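Local atomic coordinates of uncharacterized protein (Bacteroides ovatus CL02T12C04, PDB entry 6PTM), a protein that probably acts as an exo-carrageenase of glycoside hydrolase family GH42, removing units from the ends of carrageenan chains. Residues Lys562-Phe567 with Ala683-Asn688; Gly603-Lys606 with Glu611-Ala614; Leu584-Lys589 with Asn675-Glu680; Ala614-Lys619 with Asn679-Ala684; Val641-Glu646 with Leu659-Gly664. All coordinates share one frame; numbering follows the deposited sequence.

Interaction 1 of 5, residues Lys562-Phe567 with Ala683-Asn688; sequences KPLRIF and AAVKSN
A small, fully apolar contact joins Pro563 and Leu564, where strand 564-567 begins, to Val685 near the C-terminal end of helix 674-687. All three side chains are buried. Val685 reaches the strand with one branch, CG2, while CG1 is turned elsewhere: CG1 lies anti to the backbone N (chi1 176°), which leaves CG2 anti to the carbonyl carbon and directed at the leucine. There CG2 sits beside the branch point, 3.6 Å from Leu564 CD2 and 3.7 Å from Leu564 CG, so that one methyl nestles against the end of the leucine, the two side chains crossing at a slant. The same methyl comes within 4.2 Å of Pro563 CB, a looser touch that fills the corner just before the strand. Strand 564-567 lies in a five-stranded parallel sheet of order 2-1-3-4-5, a flavodoxin-like alpha/beta arrangement, and helix 674-687, which follows the last strand 667-670, packs across the sheet face that Leu564 looks onto. Asp613 extends the join, since its OD1 accepts from Asn688 ND2 and its backbone bonds to that of Pro563. Away from the helix, Arg565 folds back along its own segment, its NE giving Lys562 O a bond of 2.9 Å with an N-H...O angle of 160°. That carbonyl oxygen lies at the edge of the guanidinium and in its plane, and Arg565 NH1 bonds in turn to Phe599 O.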
# COMPACT_ATOMS: atom_id res chain seq x y z
N LYS A 562 6.52 -11.88 -13.06
CA LYS A 562 7.04 -12.31 -11.75
C LYS A 562 7.40 -13.80 -11.84
O LYS A 562 6.55 -14.67 -11.60
CB LYS A 562 5.98 -12.03 -10.67
CG LYS A 562 5.48 -10.60 -10.54
CD LYS A 562 4.50 -10.47 -9.39
CE LYS A 562 3.65 -9.21 -9.35
NZ LYS A 562 4.44 -7.97 -9.34
N PRO A 563 8.63 -14.16 -12.27
CA PRO A 563 8.88 -15.55 -12.65
C PRO A 563 9.10 -16.53 -11.50
O PRO A 563 9.24 -17.73 -11.72
CB PRO A 563 10.17 -15.42 -13.48
CG PRO A 563 10.89 -14.26 -12.81
CD PRO A 563 9.77 -13.28 -12.54
N LEU A 564 9.25 -16.02 -10.29
CA LEU A 564 9.38 -16.85 -9.09
C LEU A 564 8.22 -16.46 -8.18
O LEU A 564 8.04 -15.22 -7.89
CB LEU A 564 10.74 -16.62 -8.44
CG LEU A 564 11.94 -17.06 -9.28
CD1 LEU A 564 13.23 -16.58 -8.64
CD2 LEU A 564 11.97 -18.57 -9.46
N ARG A 565 7.45 -17.47 -7.77
CA ARG A 565 6.31 -17.28 -6.85
C ARG A 565 6.58 -18.01 -5.54
O ARG A 565 6.79 -19.24 -5.56
CB ARG A 565 5.02 -17.78 -7.50
CG ARG A 565 4.69 -17.07 -8.79
CD ARG A 565 4.74 -15.55 -8.69
NE ARG A 565 4.23 -15.01 -9.94
CZ ARG A 565 2.95 -14.72 -10.18
NH1 ARG A 565 2.02 -14.84 -9.24
NH2 ARG A 565 2.62 -14.21 -11.34
N ILE A 566 6.55 -17.27 -4.44
CA ILE A 566 6.70 -17.86 -3.09
C ILE A 566 5.33 -18.38 -2.70
O ILE A 566 4.41 -17.56 -2.67
CB ILE A 566 7.22 -16.81 -2.12
CG1 ILE A 566 8.62 -16.37 -2.51
CG2 ILE A 566 7.17 -17.28 -0.68
CD1 ILE A 566 9.06 -15.17 -1.76
N PHE A 567 5.22 -19.66 -2.34
CA PHE A 567 3.94 -20.25 -1.89
C PHE A 567 3.51 -19.69 -0.53
O PHE A 567 4.31 -19.63 0.41
CB PHE A 567 3.97 -21.77 -1.82
CG PHE A 567 2.58 -22.34 -1.81
CD1 PHE A 567 1.99 -22.73 -0.62
CD2 PHE A 567 1.83 -22.36 -2.97
CE1 PHE A 567 0.69 -23.21 -0.63
CE2 PHE A 567 0.51 -22.78 -2.96
CZ PHE A 567 -0.04 -23.23 -1.79
N ALA A 683 18.22 -20.88 -11.36
CA ALA A 683 18.50 -21.85 -12.46
C ALA A 683 17.22 -22.05 -13.28
O ALA A 683 17.29 -22.11 -14.54
CB ALA A 683 19.02 -23.15 -11.88
N ALA A 684 16.07 -22.16 -12.61
CA ALA A 684 14.76 -22.40 -13.26
C ALA A 684 14.47 -21.19 -14.14
O ALA A 684 13.87 -21.34 -15.22
CB ALA A 684 13.67 -22.64 -12.23
N VAL A 685 14.88 -20.00 -13.70
CA VAL A 685 14.57 -18.81 -14.54
C VAL A 685 15.54 -18.81 -15.74
O VAL A 685 15.08 -18.53 -16.87
CB VAL A 685 14.61 -17.53 -13.70
CG1 VAL A 685 14.40 -16.31 -14.58
CG2 VAL A 685 13.60 -17.58 -12.57
N LYS A 686 16.82 -19.10 -15.51
CA LYS A 686 17.86 -19.18 -16.58
C LYS A 686 17.40 -20.22 -17.62
O LYS A 686 17.42 -19.88 -18.82
CB LYS A 686 19.26 -19.47 -16.01
CG LYS A 686 20.46 -19.07 -16.88
CD LYS A 686 21.84 -19.48 -16.35
N SER A 687 16.89 -21.37 -17.20
CA SER A 687 16.43 -22.45 -18.12
C SER A 687 15.33 -21.93 -19.03
O SER A 687 15.28 -22.40 -20.15
CB SER A 687 15.94 -23.65 -17.41
OG SER A 687 17.00 -24.22 -16.71
N ASN A 688 14.48 -21.01 -18.58
CA ASN A 688 13.42 -20.44 -19.45
C ASN A 688 13.87 -19.09 -20.00
O ASN A 688 12.99 -18.31 -20.47
CB ASN A 688 12.07 -20.38 -18.72
CG ASN A 688 10.93 -20.12 -19.67
OD1 ASN A 688 10.97 -20.55 -20.81
ND2 ASN A 688 9.95 -19.37 -19.24

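Interaction 2 of 5, residues Gly603-Lys606 with Glu611-Ala614; sequences GILK and EWDA
Trp612 meets Ile604 and Leu605 inside a beta-alpha-beta crossover of the parallel sheet, in which strand 597-600 leads through the short helix 602-607 and a loop to strand 614-617. The indole belongs to that return loop and reaches back to the helix the chain has just left. Its CG stands between the backbone N and the carbonyl carbon (chi1 56°), a crowded position for so large a group, and this choice sends the six-membered ring toward the helix with CZ2 and CH2 leading. Leu605 starts off beside the ring rather than at it, and the end of its chain brings CD1 to the indole. Its first torsion, -95°, lies off the usual staggered values, and CD1 ends 3.8 Å from Trp612 CZ2 and 4.0 Å from Trp612 CH2. Leucine and indole cross at about a right angle. Ile604 uses its shorter branch, CG2, which lies anti to the backbone N (chi1 for CG1 is -73°), while CG1 and CD1 run another way. Neighbours complete the setting of the indole, whose ring meets those of His610 and Tyr634 and also packs on Arg565 of strand 564-567. Leu605 in turn touches Thr630 of helix 625-636. Both aliphatic methyls arrive at a slant to the indole, and CH2 receives them both, with Ile604 CG2 4.1 Å from Trp612 CH2.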
# COMPACT_ATOMS: atom_id res chain seq x y z
N GLY A 603 -5.66 -20.00 -4.63
CA GLY A 603 -6.53 -19.09 -5.39
C GLY A 603 -5.84 -18.51 -6.61
O GLY A 603 -6.44 -18.42 -7.68
N ILE A 604 -4.58 -18.13 -6.48
CA ILE A 604 -3.78 -17.64 -7.62
C ILE A 604 -3.62 -18.76 -8.66
O ILE A 604 -3.79 -18.49 -9.88
CB ILE A 604 -2.44 -17.06 -7.10
CG1 ILE A 604 -2.67 -15.71 -6.40
CG2 ILE A 604 -1.41 -16.93 -8.19
CD1 ILE A 604 -1.49 -15.22 -5.56
N LEU A 605 -3.27 -19.97 -8.24
CA LEU A 605 -3.05 -21.07 -9.22
C LEU A 605 -4.39 -21.34 -9.91
O LEU A 605 -4.39 -21.61 -11.13
CB LEU A 605 -2.51 -22.32 -8.52
CG LEU A 605 -0.99 -22.47 -8.53
CD1 LEU A 605 -0.31 -21.27 -7.90
CD2 LEU A 605 -0.58 -23.69 -7.76
N LYS A 606 -5.50 -21.27 -9.20
CA LYS A 606 -6.80 -21.62 -9.84
C LYS A 606 -7.32 -20.49 -10.72
O LYS A 606 -8.05 -20.80 -11.63
CB LYS A 606 -7.84 -22.01 -8.80
CG LYS A 606 -7.46 -23.31 -8.12
CD LYS A 606 -8.52 -23.86 -7.22
CE LYS A 606 -8.65 -25.35 -7.43
NZ LYS A 606 -9.01 -26.00 -6.16
N GLU A 611 2.06 -17.67 -15.23
CA GLU A 611 3.13 -16.92 -15.95
C GLU A 611 4.32 -16.82 -14.99
O GLU A 611 4.67 -15.69 -14.53
CB GLU A 611 2.55 -15.58 -16.41
CG GLU A 611 1.54 -15.70 -17.55
CD GLU A 611 0.82 -14.41 -17.94
OE1 GLU A 611 1.02 -13.38 -17.29
OE2 GLU A 611 0.03 -14.44 -18.89
N TRP A 612 4.93 -17.96 -14.71
CA TRP A 612 6.15 -18.07 -13.90
C TRP A 612 6.89 -19.37 -14.23
O TRP A 612 6.33 -20.24 -14.92
CB TRP A 612 5.80 -17.99 -12.41
CG TRP A 612 4.78 -19.01 -12.01
CD1 TRP A 612 4.99 -20.34 -11.79
CD2 TRP A 612 3.40 -18.76 -11.72
NE1 TRP A 612 3.82 -20.93 -11.39
CE2 TRP A 612 2.83 -19.99 -11.34
CE3 TRP A 612 2.60 -17.62 -11.76
CZ2 TRP A 612 1.51 -20.11 -10.97
CZ3 TRP A 612 1.28 -17.73 -11.38
CH2 TRP A 612 0.74 -18.97 -11.02
N ASP A 613 8.13 -19.48 -13.75
CA ASP A 613 9.04 -20.60 -14.08
C ASP A 613 9.10 -21.53 -12.87
O ASP A 613 9.40 -22.71 -13.03
CB ASP A 613 10.44 -20.06 -14.43
CG ASP A 613 10.47 -19.04 -15.54
OD1 ASP A 613 9.70 -19.22 -16.47
OD2 ASP A 613 11.29 -18.04 -15.44
N ALA A 614 8.86 -21.03 -11.67
CA ALA A 614 8.92 -21.90 -10.48
C ALA A 614 8.12 -21.33 -9.32
O ALA A 614 8.04 -20.10 -9.22
CB ALA A 614 10.37 -22.12 -10.08

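Interaction 3 of 5, residues Leu584-Lys589 with Asn675-Glu680; sequences LRIYEK and NEMKNE
Lys589 and Ile586 of helix 579-590 meet Asn675, Met677 and Lys678 of helix 674-687, two helices packed on one face of a flavodoxin-like parallel sheet. Over these segments their axes cross at -48° and approach to 10.5 Å, so the gap is bridged by long side chains. Lys589 does most of it. Its CB bond is directed at the partner helix, and CG passes 4.2 Å from Lys678 CB, the two lysines crossing at about a right angle. At chi2 the chain bends (68°), and from CD onward it runs extended along the outer edge of the interface. CE lies closer to the Asn675 amide oxygen than is comfortable, so the fine detail at this end is doubtful; NZ makes a hydrogen bond of 2.6 Å to Asn675 OD1, nearly along the C=O axis at 165°. With an alanine in place of Lys589, Asn675 OD1 would probably lose its donor and the aliphatic flank of Lys678 its cover. Lys678, extended beyond CG, reaches toward the last carbonyl of segment 584-589, where a water donates to Lys589 O at 2.8 Å and accepts from Lys678 NZ at 3.1 Å. The two lysine NZ atoms remain 5.8 Å apart, like charges that probably repel only mildly. Deeper toward the sheet the contact turns apolar, and Ile586 CD1 packs against the thioether of Met677 with its SD 3.8 Å away.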
# COMPACT_ATOMS: atom_id res chain seq x y z
N LEU A 584 9.15 -13.46 4.68
CA LEU A 584 10.06 -12.31 4.41
C LEU A 584 11.47 -12.84 4.12
O LEU A 584 12.11 -12.28 3.25
CB LEU A 584 10.03 -11.32 5.59
CG LEU A 584 10.94 -10.10 5.43
CD1 LEU A 584 10.60 -9.34 4.16
CD2 LEU A 584 10.85 -9.17 6.65
N ARG A 585 11.97 -13.84 4.86
CA ARG A 585 13.39 -14.25 4.71
C ARG A 585 13.62 -14.71 3.27
O ARG A 585 14.64 -14.28 2.66
CB ARG A 585 13.77 -15.28 5.78
CG ARG A 585 15.28 -15.52 5.89
CD ARG A 585 15.68 -16.57 6.95
NE ARG A 585 14.99 -16.25 8.20
CZ ARG A 585 13.93 -16.89 8.67
NH1 ARG A 585 13.43 -17.96 8.08
NH2 ARG A 585 13.35 -16.43 9.76
N ILE A 586 12.69 -15.49 2.69
CA ILE A 586 12.85 -16.04 1.32
C ILE A 586 12.59 -14.92 0.30
O ILE A 586 13.36 -14.81 -0.68
CB ILE A 586 12.02 -17.33 1.07
CG1 ILE A 586 12.20 -17.83 -0.37
CG2 ILE A 586 10.54 -17.15 1.35
CD1 ILE A 586 13.66 -18.04 -0.82
N TYR A 587 11.60 -14.06 0.53
CA TYR A 587 11.35 -12.86 -0.33
C TYR A 587 12.61 -12.01 -0.44
O TYR A 587 13.03 -11.68 -1.55
CB TYR A 587 10.24 -11.98 0.25
CG TYR A 587 9.91 -10.77 -0.56
CD1 TYR A 587 9.19 -10.87 -1.75
CD2 TYR A 587 10.37 -9.52 -0.19
CE1 TYR A 587 8.90 -9.75 -2.52
CE2 TYR A 587 10.08 -8.38 -0.95
CZ TYR A 587 9.32 -8.49 -2.10
OH TYR A 587 9.04 -7.40 -2.83
N GLU A 588 13.19 -11.63 0.70
CA GLU A 588 14.43 -10.80 0.78
C GLU A 588 15.57 -11.50 0.04
O GLU A 588 16.36 -10.84 -0.70
CB GLU A 588 14.77 -10.60 2.25
CG GLU A 588 16.03 -9.80 2.50
CD GLU A 588 16.28 -9.55 3.98
OE1 GLU A 588 16.29 -10.54 4.76
OE2 GLU A 588 16.47 -8.38 4.35
N LYS A 589 15.68 -12.80 0.23
CA LYS A 589 16.74 -13.62 -0.40
C LYS A 589 16.62 -13.54 -1.91
O LYS A 589 17.64 -13.50 -2.55
CB LYS A 589 16.65 -15.06 0.13
CG LYS A 589 17.81 -15.93 -0.30
CD LYS A 589 19.11 -15.48 0.35
CE LYS A 589 20.22 -16.48 0.17
NZ LYS A 589 21.43 -15.99 0.89
N ASN A 675 20.18 -20.79 0.58
CA ASN A 675 21.14 -20.60 -0.54
C ASN A 675 20.80 -21.59 -1.64
O ASN A 675 20.66 -21.16 -2.79
CB ASN A 675 22.60 -20.69 -0.10
CG ASN A 675 23.08 -19.40 0.55
OD1 ASN A 675 22.39 -18.38 0.54
ND2 ASN A 675 24.28 -19.43 1.11
N GLU A 676 20.64 -22.86 -1.31
CA GLU A 676 20.22 -23.87 -2.31
C GLU A 676 18.90 -23.42 -2.94
O GLU A 676 18.75 -23.53 -4.16
CB GLU A 676 20.04 -25.24 -1.67
CG GLU A 676 21.32 -25.82 -1.09
CD GLU A 676 21.15 -27.17 -0.42
OE1 GLU A 676 20.02 -27.68 -0.43
OE2 GLU A 676 22.16 -27.71 0.07
N MET A 677 17.94 -22.98 -2.13
CA MET A 677 16.60 -22.65 -2.69
C MET A 677 16.79 -21.51 -3.71
O MET A 677 16.29 -21.63 -4.84
CB MET A 677 15.62 -22.24 -1.59
CG MET A 677 14.28 -21.77 -2.11
SD MET A 677 13.05 -21.74 -0.78
CE MET A 677 12.70 -23.50 -0.66
N LYS A 678 17.55 -20.47 -3.35
CA LYS A 678 17.84 -19.36 -4.31
C LYS A 678 18.54 -19.90 -5.56
O LYS A 678 18.13 -19.53 -6.69
CB LYS A 678 18.65 -18.24 -3.66
CG LYS A 678 19.15 -17.21 -4.66
CD LYS A 678 19.89 -16.06 -4.01
CE LYS A 678 20.55 -15.14 -5.01
NZ LYS A 678 20.74 -13.80 -4.42
N ASN A 679 19.59 -20.73 -5.40
CA ASN A 679 20.36 -21.26 -6.56
C ASN A 679 19.41 -22.02 -7.49
O ASN A 679 19.44 -21.80 -8.72
CB ASN A 679 21.52 -22.18 -6.14
CG ASN A 679 22.59 -21.42 -5.39
OD1 ASN A 679 22.63 -20.20 -5.42
ND2 ASN A 679 23.43 -22.15 -4.67
N GLU A 680 18.57 -22.89 -6.94
CA GLU A 680 17.63 -23.65 -7.82
C GLU A 680 16.62 -22.67 -8.46
O GLU A 680 16.34 -22.79 -9.66
CB GLU A 680 17.01 -24.79 -7.02
CG GLU A 680 18.05 -25.81 -6.58
CD GLU A 680 18.59 -26.67 -7.71
OE1 GLU A 680 18.09 -26.56 -8.83
OE2 GLU A 680 19.51 -27.44 -7.45
O HOH W 1 18.40 -11.75 -4.56

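Interaction 4 of 5, residues Ala614-Lys619 with Asn679-Ala684; sequences AIVVYK and NEALAA
Ala614 and Val616 touch Ala681 and Ala684 through methyl groups alone, and the aromatic ring of this region, that of Tyr618, lies farther along the chain and meets the helix before this segment, at Leu674 and Met677. One face of the Tyr618 ring carries the side chain of its own neighbour, Lys619, whose CG stands 3.7 Å above the plane over the ring centre. The Tyr618 hydroxyl bonds to Arg585 NH1 of helix 579-590. At the other end of the strand the helix comes close. The CB atoms of Ala614 and Ala684 point at each other at 4.0 Å, with their CA atoms 6.5 Å apart, so near that little more than a methyl from each side fits between the backbones. One helical turn earlier, Ala681 CB lies 4.2 Å from Val616 CG1. That branch is anti to the carbonyl carbon (chi1 -54°), and the valine's other methyl, CG2, is turned to Ile566 in the next strand. Strand 614-617 is the middle one of the five-stranded parallel sheet, and helix 674-687 crosses it on the face it shares with helix 579-590, the layered alpha/beta packing of a flavodoxin-like fold. With alanine on both sides, at Ala614 and Ala684, the helix can probably lie close to the strand there. Leu564, from the adjoining strand, lies against both Ala614 and Ala681, and Ile586 reaches Val616 from helix 579-590.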
# COMPACT_ATOMS: atom_id res chain seq x y z
N ALA A 614 8.86 -21.03 -11.67
CA ALA A 614 8.92 -21.90 -10.48
C ALA A 614 8.12 -21.33 -9.32
O ALA A 614 8.04 -20.10 -9.22
CB ALA A 614 10.37 -22.12 -10.08
N ILE A 615 7.61 -22.25 -8.50
CA ILE A 615 7.07 -21.96 -7.14
C ILE A 615 8.13 -22.42 -6.12
O ILE A 615 8.64 -23.56 -6.21
CB ILE A 615 5.70 -22.64 -6.97
CG1 ILE A 615 4.67 -22.03 -7.94
CG2 ILE A 615 5.24 -22.62 -5.52
CD1 ILE A 615 3.34 -22.79 -7.99
N VAL A 616 8.40 -21.58 -5.13
CA VAL A 616 9.28 -21.96 -4.01
C VAL A 616 8.39 -22.18 -2.80
O VAL A 616 7.46 -21.40 -2.60
CB VAL A 616 10.43 -20.95 -3.79
CG1 VAL A 616 11.21 -20.74 -5.07
CG2 VAL A 616 9.96 -19.63 -3.23
N VAL A 617 8.62 -23.27 -2.06
CA VAL A 617 7.85 -23.61 -0.85
C VAL A 617 8.84 -23.72 0.31
O VAL A 617 9.69 -24.64 0.31
CB VAL A 617 7.01 -24.89 -1.01
CG1 VAL A 617 6.19 -25.12 0.26
CG2 VAL A 617 6.11 -24.84 -2.23
N TYR A 618 8.76 -22.75 1.22
CA TYR A 618 9.75 -22.52 2.29
C TYR A 618 9.03 -22.45 3.62
O TYR A 618 8.09 -21.62 3.73
CB TYR A 618 10.53 -21.22 2.06
CG TYR A 618 11.56 -20.88 3.09
CD1 TYR A 618 12.73 -21.61 3.24
CD2 TYR A 618 11.37 -19.79 3.92
CE1 TYR A 618 13.68 -21.27 4.19
CE2 TYR A 618 12.30 -19.43 4.88
CZ TYR A 618 13.48 -20.15 4.98
OH TYR A 618 14.38 -19.75 5.91
N LYS A 619 9.47 -23.29 4.57
CA LYS A 619 9.01 -23.31 5.98
C LYS A 619 7.48 -23.17 6.04
O LYS A 619 6.96 -22.35 6.84
CB LYS A 619 9.76 -22.23 6.75
CG LYS A 619 11.24 -22.52 7.01
CD LYS A 619 11.74 -21.79 8.26
CE LYS A 619 12.71 -22.60 9.09
NZ LYS A 619 13.96 -22.75 8.32
N ASN A 679 19.59 -20.73 -5.40
CA ASN A 679 20.36 -21.26 -6.56
C ASN A 679 19.41 -22.02 -7.49
O ASN A 679 19.44 -21.80 -8.72
CB ASN A 679 21.52 -22.18 -6.14
CG ASN A 679 22.59 -21.42 -5.39
OD1 ASN A 679 22.63 -20.20 -5.42
ND2 ASN A 679 23.43 -22.15 -4.67
N GLU A 680 18.57 -22.89 -6.94
CA GLU A 680 17.63 -23.65 -7.82
C GLU A 680 16.62 -22.67 -8.46
O GLU A 680 16.34 -22.79 -9.66
CB GLU A 680 17.01 -24.79 -7.02
CG GLU A 680 18.05 -25.81 -6.58
CD GLU A 680 18.59 -26.67 -7.71
OE1 GLU A 680 18.09 -26.56 -8.83
OE2 GLU A 680 19.51 -27.44 -7.45
N ALA A 681 16.12 -21.69 -7.72
CA ALA A 681 15.11 -20.72 -8.25
C ALA A 681 15.70 -19.99 -9.47
O ALA A 681 15.05 -19.94 -10.54
CB ALA A 681 14.67 -19.75 -7.18
N LEU A 682 16.91 -19.45 -9.34
CA LEU A 682 17.52 -18.67 -10.45
C LEU A 682 17.87 -19.62 -11.62
O LEU A 682 17.72 -19.19 -12.78
CB LEU A 682 18.72 -17.89 -9.91
CG LEU A 682 18.36 -16.80 -8.89
CD1 LEU A 682 19.61 -16.01 -8.51
CD2 LEU A 682 17.32 -15.84 -9.44
N ALA A 683 18.22 -20.88 -11.36
CA ALA A 683 18.50 -21.85 -12.46
C ALA A 683 17.22 -22.05 -13.28
O ALA A 683 17.29 -22.11 -14.54
CB ALA A 683 19.02 -23.15 -11.88
N ALA A 684 16.07 -22.16 -12.61
CA ALA A 684 14.76 -22.40 -13.26
C ALA A 684 14.47 -21.19 -14.14
O ALA A 684 13.87 -21.34 -15.22
CB ALA A 684 13.67 -22.64 -12.23

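Interaction 5 of 5, residues Val641-Glu646 with Leu659-Gly664; sequences VIIDNE and LTLKQG
Leu661 plugs one methyl against Val641 and Ile643, and it is the one residue of 659-664 that touches segment 641-646. The packed part rests on Leu661 CD1, which is 4.1 Å from Val641 CG1 and 4.3 Å from Ile643 CD1 and so bridges two strand residues whose side chains emerge on the same face. In Val641 the touching branch is the one anti to the backbone N (chi1 175°), and the valine and leucine cross at about a right angle. Leu668 and Phe648 also touch Leu661, while Val631 and Leu635 of helix 625-636 close on Val641, so the leucine lies over the border of a larger apolar layer. Strand 640-643 is next to last in the parallel sheet, and the segment 659-664 belongs to the long connection that brings the chain back as the edge strand 667-670. The loop thus lies at the margin of this flavodoxin-like fold, against the strand next to the edge. On the solvent side Lys662 curls back on its own segment, and its NZ bonds to Thr660 OG1 at 2.9 Å. Beyond the strand end Asp644 closes an Asx turn, its OD1 accepting from Glu646 N at 3.2 Å. The N-H comes from above the carboxylate plane, 68° out of it, at a rather bent N-H...O angle of 136°. Asp644 OD2 takes the backbone N of Lys619, and Glu646 forms a salt bridge with the same lysine.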
# COMPACT_ATOMS: atom_id res chain seq x y z
N VAL A 641 8.68 -27.00 -9.00
CA VAL A 641 8.47 -26.70 -7.56
C VAL A 641 9.76 -26.99 -6.81
O VAL A 641 10.32 -28.10 -6.97
CB VAL A 641 7.29 -27.49 -6.98
CG1 VAL A 641 7.18 -27.24 -5.50
CG2 VAL A 641 5.98 -27.20 -7.69
N ILE A 642 10.20 -26.00 -6.03
CA ILE A 642 11.42 -26.06 -5.19
C ILE A 642 10.95 -26.00 -3.76
O ILE A 642 10.34 -24.99 -3.38
CB ILE A 642 12.43 -24.95 -5.54
CG1 ILE A 642 12.86 -25.01 -7.00
CG2 ILE A 642 13.63 -25.03 -4.60
CD1 ILE A 642 13.38 -23.71 -7.52
N ILE A 643 11.19 -27.07 -3.01
CA ILE A 643 10.59 -27.25 -1.66
C ILE A 643 11.69 -27.66 -0.70
O ILE A 643 12.64 -28.37 -1.15
CB ILE A 643 9.41 -28.25 -1.68
CG1 ILE A 643 8.66 -28.27 -0.34
CG2 ILE A 643 9.85 -29.65 -2.08
CD1 ILE A 643 7.27 -28.83 -0.47
N ASP A 644 11.59 -27.17 0.54
CA ASP A 644 12.56 -27.50 1.61
C ASP A 644 12.12 -28.81 2.26
O ASP A 644 11.19 -29.44 1.75
CB ASP A 644 12.79 -26.34 2.57
CG ASP A 644 11.61 -25.93 3.42
OD1 ASP A 644 10.62 -26.65 3.40
OD2 ASP A 644 11.69 -24.88 4.09
N ASN A 645 12.81 -29.24 3.31
CA ASN A 645 12.54 -30.54 3.98
C ASN A 645 11.39 -30.37 4.99
O ASN A 645 10.79 -31.37 5.35
CB ASN A 645 13.80 -31.11 4.63
CG ASN A 645 14.80 -31.57 3.59
OD1 ASN A 645 15.93 -31.08 3.57
ND2 ASN A 645 14.38 -32.43 2.69
N GLU A 646 11.05 -29.14 5.36
CA GLU A 646 10.12 -28.88 6.47
C GLU A 646 8.69 -28.65 5.96
O GLU A 646 7.79 -28.72 6.78
CB GLU A 646 10.55 -27.64 7.26
CG GLU A 646 12.03 -27.57 7.61
CD GLU A 646 12.34 -26.29 8.37
OE1 GLU A 646 11.58 -25.98 9.29
OE2 GLU A 646 13.29 -25.58 8.01
N LEU A 659 -1.27 -37.18 1.59
CA LEU A 659 -0.83 -36.93 0.19
C LEU A 659 0.56 -36.27 0.20
O LEU A 659 0.79 -35.40 1.06
CB LEU A 659 -1.88 -35.99 -0.40
CG LEU A 659 -1.83 -35.70 -1.90
CD1 LEU A 659 -2.10 -36.96 -2.72
CD2 LEU A 659 -2.84 -34.60 -2.25
N THR A 660 1.46 -36.64 -0.70
CA THR A 660 2.73 -35.88 -0.90
C THR A 660 2.83 -35.50 -2.38
O THR A 660 2.19 -36.17 -3.19
CB THR A 660 3.95 -36.65 -0.40
OG1 THR A 660 4.02 -37.81 -1.22
CG2 THR A 660 3.86 -37.04 1.06
N LEU A 661 3.57 -34.43 -2.68
CA LEU A 661 3.82 -33.96 -4.06
C LEU A 661 4.58 -35.07 -4.79
O LEU A 661 5.50 -35.63 -4.18
CB LEU A 661 4.65 -32.68 -4.02
CG LEU A 661 3.92 -31.40 -3.66
CD1 LEU A 661 4.87 -30.22 -3.79
CD2 LEU A 661 2.68 -31.18 -4.52
N LYS A 662 4.22 -35.34 -6.03
CA LYS A 662 4.96 -36.27 -6.93
C LYS A 662 5.47 -35.48 -8.12
O LYS A 662 4.67 -34.73 -8.71
CB LYS A 662 4.05 -37.41 -7.40
CG LYS A 662 3.50 -38.28 -6.28
CD LYS A 662 4.59 -38.85 -5.37
CE LYS A 662 4.12 -39.99 -4.50
NZ LYS A 662 3.21 -39.50 -3.43
N GLN A 663 6.74 -35.64 -8.46
CA GLN A 663 7.36 -34.91 -9.58
C GLN A 663 6.50 -35.05 -10.85
O GLN A 663 6.27 -34.02 -11.54
CB GLN A 663 8.76 -35.44 -9.87
CG GLN A 663 9.35 -34.83 -11.14
CD GLN A 663 10.86 -34.85 -11.14
OE1 GLN A 663 11.50 -33.93 -10.64
NE2 GLN A 663 11.42 -35.89 -11.71
N GLY A 664 6.13 -36.30 -11.17
CA GLY A 664 5.48 -36.65 -12.45
C GLY A 664 6.17 -35.97 -13.62
O GLY A 664 7.40 -36.10 -13.76

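From the N terminus, strand 564-567 opens the widest loop, closed by interaction 1 at the end of helix 674-687. Helix 579-590 comes next and closes with interaction 3 on an earlier part of that helix. Inside this loop interaction 2 ties off the short turn from helix 602-607 to Ala614, the residue at which interaction 4 begins. Interaction 4 ends on helix 674-687 as well, sharing residues with interactions 1 and 3, and encloses interaction 5, between strand 640-643 and the loop before strand 667-670. Interactions 2 and 5 follow in series. Interactions 1, 3 and 4 thus fix one helix along two neighbouring strands and a second helix, while 2 and 5 join connecting loops to a helix and a strand.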